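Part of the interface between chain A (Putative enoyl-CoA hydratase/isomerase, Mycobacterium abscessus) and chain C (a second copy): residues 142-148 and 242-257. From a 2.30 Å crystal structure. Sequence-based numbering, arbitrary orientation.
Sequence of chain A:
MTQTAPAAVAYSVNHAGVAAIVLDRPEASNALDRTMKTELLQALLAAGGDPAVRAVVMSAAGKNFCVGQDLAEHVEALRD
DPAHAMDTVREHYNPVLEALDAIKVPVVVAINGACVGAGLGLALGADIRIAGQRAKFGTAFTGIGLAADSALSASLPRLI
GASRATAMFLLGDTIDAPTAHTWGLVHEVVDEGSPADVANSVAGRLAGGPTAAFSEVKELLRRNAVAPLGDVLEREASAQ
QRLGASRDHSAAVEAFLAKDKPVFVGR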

ATOM      1  N   THR A 142      12.720 -11.362 -15.389  1.00 17.30           N
ATOM      2  CA  THR A 142      14.144 -11.359 -15.003  1.00 17.52           C
ATOM      3  C   THR A 142      14.817 -12.709 -15.199  1.00 17.83           C
ATOM      4  O   THR A 142      16.029 -12.771 -15.420  1.00 17.85           O
ATOM      5  CB  THR A 142      14.354 -10.891 -13.563  1.00 17.53           C
ATOM      6  OG1 THR A 142      13.578 -11.705 -12.678  1.00 17.70           O
ATOM      7  CG2 THR A 142      13.936  -9.432 -13.423  1.00 17.38           C
ATOM      8  N   GLY A 143      14.023 -13.780 -15.137  1.00 18.01           N
ATOM      9  CA  GLY A 143      14.482 -15.118 -15.482  1.00 18.42           C
ATOM     10  C   GLY A 143      15.120 -15.198 -16.857  1.00 18.79           C
ATOM     11  O   GLY A 143      16.059 -15.952 -17.056  1.00 19.22           O
ATOM     12  N   ILE A 144      14.623 -14.398 -17.799  1.00 18.80           N
ATOM     13  CA  ILE A 144      15.148 -14.371 -19.159  1.00 19.07           C
ATOM     14  C   ILE A 144      15.922 -13.062 -19.441  1.00 18.97           C
ATOM     15  O   ILE A 144      16.105 -12.667 -20.585  1.00 19.13           O
ATOM     16  CB  ILE A 144      14.002 -14.642 -20.173  1.00 19.24           C
ATOM     17  CG1 ILE A 144      14.533 -15.237 -21.482  1.00 19.79           C
ATOM     18  CG2 ILE A 144      13.173 -13.400 -20.456  1.00 19.06           C
ATOM     19  CD1 ILE A 144      13.426 -15.718 -22.397  1.00 20.04           C
ATOM     20  N   GLY A 145      16.388 -12.401 -18.384  1.00 18.80           N
ATOM     21  CA  GLY A 145      17.242 -11.217 -18.519  1.00 18.65           C
ATOM     22  C   GLY A 145      16.546  -9.950 -18.973  1.00 18.44           C
ATOM     23  O   GLY A 145      17.191  -9.034 -19.491  1.00 18.45           O
ATOM     24  N   LEU A 146      15.227  -9.898 -18.787  1.00 18.19           N
ATOM     25  CA  LEU A 146      14.432  -8.698 -19.057  1.00 17.88           C
ATOM     26  C   LEU A 146      13.924  -8.153 -17.722  1.00 17.58           C
ATOM     27  O   LEU A 146      14.209  -8.727 -16.675  1.00 17.65           O
ATOM     28  CB  LEU A 146      13.272  -9.035 -19.989  1.00 17.89           C
ATOM     29  CG  LEU A 146      13.656  -9.652 -21.336  1.00 18.22           C
ATOM     30  CD1 LEU A 146      12.408  -9.988 -22.145  1.00 18.28           C
ATOM     31  CD2 LEU A 146      14.575  -8.726 -22.130  1.00 18.39           C
ATOM     32  N   ALA A 147      13.183  -7.050 -17.751  1.00 17.33           N
ATOM     33  CA  ALA A 147      12.744  -6.368 -16.529  1.00 16.95           C
ATOM     34  C   ALA A 147      11.235  -6.509 -16.309  1.00 16.68           C
ATOM     35  O   ALA A 147      10.796  -7.224 -15.395  1.00 16.55           O
ATOM     36  CB  ALA A 147      13.131  -4.900 -16.592  1.00 17.03           C
ATOM     37  N   ALA A 148      10.447  -5.826 -17.141  1.00 16.58           N
ATOM     38  CA  ALA A 148       8.993  -5.788 -16.982  1.00 16.33           C
ATOM     39  C   ALA A 148       8.303  -5.167 -18.182  1.00 16.40           C
ATOM     40  O   ALA A 148       8.833  -4.250 -18.815  1.00 16.63           O
ATOM     41  CB  ALA A 148       8.610  -5.023 -15.721  1.00 16.21           C
TER
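Chain C 242-257: RLGASRDHSAAVEAFL

Chain C meets the irregular loop of chain A with the end of one helix, a short turn, and the start of a second helix. The two stretches run in opposite senses: Leu C243 lies nearest Leu A146, His C249 nearest Gly A145 (CA to CA 4.6 Å), and Ala C252 nearest Ile A144 (CA to CA 5.0 Å).

Arg C242 belongs to the first helix and makes no contact with the loop. Leu C243 follows with its CA-to-CB bond directed toward chain A, in the m, t rotamer. Its CD1 reaches Ala A147 CB at 3.7 Å, and its CB lies 3.9 Å from Leu A146 CD2, so a branched apolar side chain fills the space beside two buried apolar residues. Gly C244 passes close to the same leucine, its N 4.0 Å from Leu A146 CD2.

After Ala C245, which stays clear of the loop, Ser C246 caps the second helix. Its OG accepts from His C249 N at 3.2 Å and donates to Leu C243 O at 2.6 Å, tying the turn to both helices. A small hydroxyl suits this position, and it has a further role: a water donates both to Ser C246 OG (2.8 Å from its O) and to Gly A145 O (2.7 Å from its O), bridging a gap too wide for direct bonding.

Arg C247, modelled only to CB, is out of reach. Beyond Asp C248, His C249 provides the direct hydrogen bond across these stretches: ND1 donates to Ile A144 O at 2.8 Å and 174°, almost straight, with the acceptor near the ring plane. Leu A146 CD2 lies over one ring face, 3.7 Å from the centroid of the His C249 ring, so the imidazole combines polar and apolar contact. The close backbone approach suits Gly A145: its phi of 74° favours glycine, and an ideal CB would sit only 3.2 Å from His C249 CA.

Ser C250 and Ala C251 leave the loop untouched. One helical turn beyond Asp C248, Ala C252 points its CB toward chain A, 3.7 Å from Ile A144 CA; its small methyl fits against the backbone at this short range. Val C253 adds a lighter contact, CG2 to Ile A144 CD1 at 4.1 Å.

Glu C254 and Ala C255 make no contact. Phe C256, a turn after Ala C252, offers a ring face to Ile A144, whose CG1 stands 4.1 Å from the centroid of the Phe C256 ring, only 5° off its normal. The flat ring gives the extended t, t isoleucine a broad apolar surface. Leu C257 lies beyond the contact.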

ATOM      1  N   ARG C 242      16.093  -1.856 -24.454  1.00 21.27           N
ATOM      2  CA  ARG C 242      17.502  -1.815 -24.023  1.00 21.42           C
ATOM      3  C   ARG C 242      18.023  -3.221 -23.648  1.00 21.21           C
ATOM      4  O   ARG C 242      19.093  -3.635 -24.110  1.00 22.02           O
ATOM      5  CB  ARG C 242      17.704  -0.828 -22.860  1.00 21.08           C
ATOM      6  CG  ARG C 242      17.603   0.648 -23.247  1.00 21.42           C
ATOM      7  CD  ARG C 242      18.038   1.571 -22.107  1.00 21.42           C
ATOM      8  NE  ARG C 242      17.129   1.524 -20.941  1.00 20.71           N
ATOM      9  CZ  ARG C 242      16.029   2.274 -20.784  1.00 20.38           C
ATOM     10  NH1 ARG C 242      15.668   3.155 -21.707  1.00 20.68           N
ATOM     11  NH2 ARG C 242      15.276   2.146 -19.690  1.00 19.76           N
ATOM     12  N   LEU C 243      17.253  -3.959 -22.849  1.00 20.40           N
ATOM     13  CA  LEU C 243      17.662  -5.289 -22.400  1.00 20.30           C
ATOM     14  C   LEU C 243      17.600  -6.357 -23.487  1.00 20.89           C
ATOM     15  O   LEU C 243      18.376  -7.307 -23.447  1.00 21.55           O
ATOM     16  CB  LEU C 243      16.841  -5.733 -21.189  1.00 19.58           C
ATOM     17  CG  LEU C 243      17.058  -4.846 -19.952  1.00 19.44           C
ATOM     18  CD1 LEU C 243      15.985  -5.111 -18.906  1.00 18.93           C
ATOM     19  CD2 LEU C 243      18.447  -5.051 -19.372  1.00 19.61           C
ATOM     20  N   GLY C 244      16.705  -6.209 -24.460  1.00 21.24           N
ATOM     21  CA  GLY C 244      16.628  -7.133 -25.591  1.00 21.74           C
ATOM     22  C   GLY C 244      17.925  -7.232 -26.375  1.00 22.80           C
ATOM     23  O   GLY C 244      18.188  -8.238 -27.029  1.00 23.11           O
ATOM     24  N   ALA C 245      18.736  -6.179 -26.295  1.00 23.46           N
ATOM     25  CA  ALA C 245      20.053  -6.137 -26.911  1.00 24.49           C
ATOM     26  C   ALA C 245      21.191  -6.547 -25.963  1.00 24.63           C
ATOM     27  O   ALA C 245      22.338  -6.601 -26.384  1.00 26.01           O
ATOM     28  CB  ALA C 245      20.315  -4.736 -27.451  1.00 25.20           C
ATOM     29  N   SER C 246      20.901  -6.828 -24.698  1.00 23.82           N
ATOM     30  CA  SER C 246      21.945  -7.230 -23.749  1.00 23.63           C
ATOM     31  C   SER C 246      22.457  -8.638 -24.071  1.00 23.70           C
ATOM     32  O   SER C 246      21.749  -9.422 -24.695  1.00 23.60           O
ATOM     33  CB  SER C 246      21.410  -7.180 -22.310  1.00 22.89           C
ATOM     34  OG  SER C 246      20.446  -8.197 -22.072  1.00 22.13           O
ATOM     35  N   ARG C 247      23.685  -8.942 -23.653  1.00 23.99           N
ATOM     36  CA  ARG C 247      24.254 -10.292 -23.790  1.00 24.14           C
ATOM     37  C   ARG C 247      23.505 -11.310 -22.913  1.00 23.17           C
ATOM     38  O   ARG C 247      23.262 -12.442 -23.329  1.00 23.06           O
ATOM     39  CB  ARG C 247      25.755 -10.297 -23.427  1.00 24.80           C
ATOM     40  N   ASP C 248      23.139 -10.902 -21.703  1.00 22.58           N
ATOM     41  CA  ASP C 248      22.423 -11.781 -20.783  1.00 21.90           C
ATOM     42  C   ASP C 248      21.095 -12.281 -21.343  1.00 21.59           C
ATOM     43  O   ASP C 248      20.713 -13.426 -21.103  1.00 21.35           O
ATOM     44  CB  ASP C 248      22.191 -11.084 -19.437  1.00 21.58           C
ATOM     45  CG  ASP C 248      23.401 -11.156 -18.529  1.00 22.01           C
ATOM     46  OD1 ASP C 248      24.393 -11.828 -18.891  1.00 22.45           O
ATOM     47  OD2 ASP C 248      23.372 -10.543 -17.443  1.00 21.89           O
ATOM     48  N   HIS C 249      20.395 -11.436 -22.092  1.00 21.58           N
ATOM     49  CA  HIS C 249      19.102 -11.826 -22.637  1.00 21.35           C
ATOM     50  C   HIS C 249      19.241 -12.859 -23.747  1.00 22.08           C
ATOM     51  O   HIS C 249      18.464 -13.812 -23.813  1.00 21.76           O
ATOM     52  CB  HIS C 249      18.338 -10.618 -23.150  1.00 21.17           C
ATOM     53  CG  HIS C 249      17.075 -10.981 -23.852  1.00 20.94           C
ATOM     54  ND1 HIS C 249      16.046 -11.658 -23.233  1.00 20.51           N
ATOM     55  CD2 HIS C 249      16.685 -10.790 -25.130  1.00 21.38           C
ATOM     56  CE1 HIS C 249      15.073 -11.859 -24.102  1.00 20.61           C
ATOM     57  NE2 HIS C 249      15.436 -11.335 -25.258  1.00 21.03           N
ATOM     58  N   SER C 250      20.221 -12.666 -24.625  1.00 23.15           N
ATOM     59  CA  SER C 250      20.509 -13.666 -25.650  1.00 24.22           C
ATOM     60  C   SER C 250      20.929 -14.984 -25.019  1.00 23.89           C
ATOM     61  O   SER C 250      20.403 -16.026 -25.393  1.00 23.80           O
ATOM     62  CB  SER C 250      21.549 -13.183 -26.658  1.00 25.19           C
ATOM     63  OG  SER C 250      20.909 -12.379 -27.635  1.00 26.15           O
ATOM     64  N   ALA C 251      21.842 -14.933 -24.052  1.00 23.70           N
ATOM     65  CA  ALA C 251      22.253 -16.148 -23.328  1.00 23.78           C
ATOM     66  C   ALA C 251      21.052 -16.869 -22.680  1.00 23.40           C
ATOM     67  O   ALA C 251      20.949 -18.097 -22.725  1.00 23.30           O
ATOM     68  CB  ALA C 251      23.304 -15.816 -22.277  1.00 23.75           C
ATOM     69  N   ALA C 252      20.130 -16.105 -22.105  1.00 22.92           N
ATOM     70  CA  ALA C 252      18.974 -16.694 -21.452  1.00 22.67           C
ATOM     71  C   ALA C 252      18.008 -17.323 -22.461  1.00 23.18           C
ATOM     72  O   ALA C 252      17.398 -18.367 -22.175  1.00 22.93           O
ATOM     73  CB  ALA C 252      18.260 -15.667 -20.588  1.00 22.01           C
ATOM     74  N   VAL C 253      17.879 -16.704 -23.634  1.00 23.67           N
ATOM     75  CA  VAL C 253      16.996 -17.235 -24.660  1.00 24.68           C
ATOM     76  C   VAL C 253      17.521 -18.583 -25.151  1.00 26.26           C
ATOM     77  O   VAL C 253      16.749 -19.533 -25.250  1.00 25.82           O
ATOM     78  CB  VAL C 253      16.805 -16.264 -25.841  1.00 24.80           C
ATOM     79  CG1 VAL C 253      16.038 -16.939 -26.968  1.00 25.29           C
ATOM     80  CG2 VAL C 253      16.063 -15.004 -25.387  1.00 24.47           C
ATOM     81  N   GLU C 254      18.819 -18.678 -25.438  1.00 28.37           N
ATOM     82  CA  GLU C 254      19.371 -19.973 -25.877  1.00 30.93           C
ATOM     83  C   GLU C 254      19.394 -21.012 -24.758  1.00 29.49           C
ATOM     84  O   GLU C 254      19.183 -22.175 -25.027  1.00 30.19           O
ATOM     85  CB  GLU C 254      20.721 -19.860 -26.609  1.00 34.16           C
ATOM     86  CG  GLU C 254      21.808 -19.026 -25.948  1.00 36.95           C
ATOM     87  CD  GLU C 254      22.672 -18.265 -26.958  1.00 40.23           C
ATOM     88  OE1 GLU C 254      23.795 -17.844 -26.584  1.00 43.30           O
ATOM     89  OE2 GLU C 254      22.233 -18.084 -28.122  1.00 41.96           O
ATOM     90  N   ALA C 255      19.583 -20.593 -23.511  1.00 28.33           N
ATOM     91  CA  ALA C 255      19.419 -21.499 -22.376  1.00 27.70           C
ATOM     92  C   ALA C 255      17.982 -22.036 -22.275  1.00 27.60           C
ATOM     93  O   ALA C 255      17.785 -23.230 -22.084  1.00 27.96           O
ATOM     94  CB  ALA C 255      19.828 -20.823 -21.074  1.00 27.11           C
ATOM     95  N   PHE C 256      16.989 -21.156 -22.414  1.00 27.47           N
ATOM     96  CA  PHE C 256      15.561 -21.551 -22.383  1.00 27.34           C
ATOM     97  C   PHE C 256      15.183 -22.541 -23.490  1.00 27.29           C
ATOM     98  O   PHE C 256      14.370 -23.437 -23.273  1.00 27.02           O
ATOM     99  CB  PHE C 256      14.641 -20.321 -22.507  1.00 27.49           C
ATOM    100  CG  PHE C 256      14.329 -19.641 -21.196  1.00 27.39           C
ATOM    101  CD1 PHE C 256      13.029 -19.242 -20.905  1.00 27.56           C
ATOM    102  CD2 PHE C 256      15.330 -19.383 -20.259  1.00 27.70           C
ATOM    103  CE1 PHE C 256      12.733 -18.603 -19.708  1.00 27.31           C
ATOM    104  CE2 PHE C 256      15.037 -18.749 -19.056  1.00 27.59           C
ATOM    105  CZ  PHE C 256      13.739 -18.356 -18.783  1.00 27.32           C
ATOM    106  N   LEU C 257      15.762 -22.370 -24.673  1.00 27.43           N
ATOM    107  CA  LEU C 257      15.530 -23.292 -25.787  1.00 28.28           C
ATOM    108  C   LEU C 257      15.993 -24.711 -25.446  1.00 28.67           C
ATOM    109  O   LEU C 257      15.390 -25.680 -25.884  1.00 28.99           O
ATOM    110  CB  LEU C 257      16.231 -22.793 -27.058  1.00 28.82           C
ATOM    111  CG  LEU C 257      15.527 -21.655 -27.805  1.00 28.87           C
ATOM    112  CD1 LEU C 257      16.490 -20.991 -28.782  1.00 29.38           C
ATOM    113  CD2 LEU C 257      14.288 -22.167 -28.533  1.00 29.31           C
TER
HETATM  114  O   HOH W   1      19.882  -8.547 -19.343  1.00 14.98           O